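Long-range contact in alkaline serine protease (Pseudoalteromonas sp., PDB 1Y9Z), which is probably a cold-adapted, subtilisin-like serine endopeptidase that cleaves peptide bonds in proteins: residues A397-T401 with A423-L428. Residues are numbered along the deposited sequence; the frame is centred on the assembly and turned at random.
Sequences ALNAT and AAKAYL
The carbonyl O of Ala397 takes two bonds from Thr401, one of 2.8 Å from OG1, tilted 27° from the carbonyl plane, and a weak one from the backbone N. Thr401 reaches it because OG1 sits between its own backbone N and carbonyl carbon (chi1 62°). Thr401 OG1 also lies 3.3 Å from Ala424 CA. Thr401 CG2 rests 3.4 Å from Ala423 O, and Thr401 CB meets the Ala423 methyl. Tyr427, its CG anti to the backbone N, lays its ring along helix 391-401: CD2 comes within 3.4 Å of Ala397 CB, and CE1 approaches Ala400 CB, the methyls of Ala397, Ala400 and Thr401 all lying obliquely to the ring. Replacing the Tyr427 ring by an alanine is likely to open a gap beside these three methyls. Deeper in, Leu398 CD2 touches Ala424 CB at 3.8 Å, and Leu428 CD2 reaches the methyl of Ala397. Leu398 and Leu428 also pack on Ala379 and Val382, respectively, of helix 368-385. The axes of the two segments approach to 8.5 Å, crossing at 118°, consistent with the small side chains at the interface. This is alanine-rich helix-helix packing in the C-terminal part of the subtilisin-like alpha/beta domain.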
ATOM      1  N   ALA A 397     -19.397  10.929   6.821  1.00 12.76           N
ATOM      2  CA  ALA A 397     -19.518  11.093   5.379  1.00 12.75           C
ATOM      3  C   ALA A 397     -18.762   9.992   4.643  1.00 12.16           C
ATOM      4  O   ALA A 397     -19.256   9.433   3.665  1.00 12.92           O
ATOM      5  CB  ALA A 397     -18.990  12.458   4.962  1.00 12.73           C
ATOM      6  N   LEU A 398     -17.561   9.673   5.116  1.00 11.77           N
ATOM      7  CA  LEU A 398     -16.761   8.633   4.480  1.00 11.80           C
ATOM      8  C   LEU A 398     -17.457   7.275   4.573  1.00 11.55           C
ATOM      9  O   LEU A 398     -17.502   6.520   3.603  1.00 12.08           O
ATOM     10  CB  LEU A 398     -15.376   8.558   5.133  1.00 11.82           C
ATOM     11  CG  LEU A 398     -14.520   9.827   5.053  1.00 12.61           C
ATOM     12  CD1 LEU A 398     -13.218   9.614   5.806  1.00 13.30           C
ATOM     13  CD2 LEU A 398     -14.244  10.179   3.598  1.00 13.28           C
ATOM     14  N   ASN A 399     -18.010   6.974   5.742  1.00 12.80           N
ATOM     15  CA  ASN A 399     -18.699   5.707   5.954  1.00 13.25           C
ATOM     16  C   ASN A 399     -19.995   5.616   5.158  1.00 13.89           C
ATOM     17  O   ASN A 399     -20.310   4.577   4.577  1.00 13.69           O
ATOM     18  CB  ASN A 399     -19.004   5.528   7.441  1.00 13.03           C
ATOM     19  CG  ASN A 399     -17.756   5.300   8.266  1.00 13.63           C
ATOM     20  OD1 ASN A 399     -17.750   5.516   9.480  1.00 16.27           O
ATOM     21  ND2 ASN A 399     -16.695   4.849   7.614  1.00 10.99           N
ATOM     22  N   ALA A 400     -20.743   6.714   5.130  1.00 13.50           N
ATOM     23  CA  ALA A 400     -22.014   6.747   4.421  1.00 14.69           C
ATOM     24  C   ALA A 400     -21.875   6.634   2.907  1.00 15.23           C
ATOM     25  O   ALA A 400     -22.809   6.208   2.228  1.00 16.69           O
ATOM     26  CB  ALA A 400     -22.765   8.023   4.771  1.00 14.27           C
ATOM     27  N   THR A 401     -20.713   7.005   2.377  1.00 15.83           N
ATOM     28  CA  THR A 401     -20.504   6.964   0.934  1.00 14.80           C
ATOM     29  C   THR A 401     -19.533   5.903   0.433  1.00 14.95           C
ATOM     30  O   THR A 401     -19.260   5.833  -0.763  1.00 14.80           O
ATOM     31  CB  THR A 401     -20.030   8.331   0.413  1.00 14.98           C
ATOM     32  OG1 THR A 401     -18.771   8.661   1.011  1.00 14.36           O
ATOM     33  CG2 THR A 401     -21.049   9.409   0.754  1.00 14.93           C
ATOM     34  N   ALA A 423     -17.867  10.579  -3.923  1.00 16.00           N
ATOM     35  CA  ALA A 423     -19.150  10.450  -3.241  1.00 15.69           C
ATOM     36  C   ALA A 423     -19.147  11.149  -1.884  1.00 15.84           C
ATOM     37  O   ALA A 423     -20.137  11.767  -1.494  1.00 16.08           O
ATOM     38  CB  ALA A 423     -19.504   8.978  -3.075  1.00 16.22           C
ATOM     39  N   ALA A 424     -18.035  11.049  -1.163  1.00 15.64           N
ATOM     40  CA  ALA A 424     -17.923  11.686   0.144  1.00 16.18           C
ATOM     41  C   ALA A 424     -18.032  13.202   0.001  1.00 16.96           C
ATOM     42  O   ALA A 424     -18.686  13.866   0.804  1.00 16.16           O
ATOM     43  CB  ALA A 424     -16.599  11.311   0.796  1.00 16.26           C
ATOM     44  N   LYS A 425     -17.384  13.744  -1.026  1.00 16.70           N
ATOM     45  CA  LYS A 425     -17.424  15.179  -1.274  1.00 18.32           C
ATOM     46  C   LYS A 425     -18.848  15.624  -1.587  1.00 18.11           C
ATOM     47  O   LYS A 425     -19.333  16.611  -1.036  1.00 18.67           O
ATOM     48  CB  LYS A 425     -16.513  15.544  -2.447  1.00 19.31           C
ATOM     49  CG  LYS A 425     -16.671  16.986  -2.918  1.00 22.09           C
ATOM     50  CD  LYS A 425     -15.913  17.234  -4.211  1.00 23.37           C
ATOM     51  CE  LYS A 425     -16.193  18.627  -4.756  1.00 25.26           C
ATOM     52  NZ  LYS A 425     -17.634  18.839  -5.067  1.00 26.41           N
ATOM     53  N   ALA A 426     -19.508  14.892  -2.479  1.00 18.82           N
ATOM     54  CA  ALA A 426     -20.878  15.211  -2.873  1.00 19.10           C
ATOM     55  C   ALA A 426     -21.804  15.203  -1.660  1.00 19.52           C
ATOM     56  O   ALA A 426     -22.740  15.999  -1.571  1.00 19.92           O
ATOM     57  CB  ALA A 426     -21.364  14.208  -3.914  1.00 18.75           C
ATOM     58  N   TYR A 427     -21.530  14.293  -0.731  1.00 19.21           N
ATOM     59  CA  TYR A 427     -22.310  14.156   0.493  1.00 19.41           C
ATOM     60  C   TYR A 427     -22.220  15.452   1.296  1.00 19.34           C
ATOM     61  O   TYR A 427     -23.236  16.047   1.659  1.00 18.91           O
ATOM     62  CB  TYR A 427     -21.748  12.995   1.319  1.00 20.28           C
ATOM     63  CG  TYR A 427     -22.545  12.613   2.548  1.00 21.49           C
ATOM     64  CD1 TYR A 427     -23.651  11.771   2.453  1.00 22.74           C
ATOM     65  CD2 TYR A 427     -22.158  13.051   3.814  1.00 21.56           C
ATOM     66  CE1 TYR A 427     -24.349  11.366   3.592  1.00 23.76           C
ATOM     67  CE2 TYR A 427     -22.848  12.655   4.959  1.00 22.63           C
ATOM     68  CZ  TYR A 427     -23.940  11.811   4.839  1.00 22.85           C
ATOM     69  OH  TYR A 427     -24.612  11.398   5.968  1.00 25.19           O
ATOM     70  N   LEU A 428     -20.993  15.886   1.561  1.00 18.82           N
ATOM     71  CA  LEU A 428     -20.759  17.104   2.324  1.00 19.15           C
ATOM     72  C   LEU A 428     -21.176  18.356   1.555  1.00 19.59           C
ATOM     73  O   LEU A 428     -21.424  19.402   2.154  1.00 19.59           O
ATOM     74  CB  LEU A 428     -19.283  17.189   2.728  1.00 18.60           C
ATOM     75  CG  LEU A 428     -18.821  16.103   3.708  1.00 18.58           C
ATOM     76  CD1 LEU A 428     -17.326  16.230   3.951  1.00 17.91           C
ATOM     77  CD2 LEU A 428     -19.588  16.231   5.015  1.00 18.58           C
TER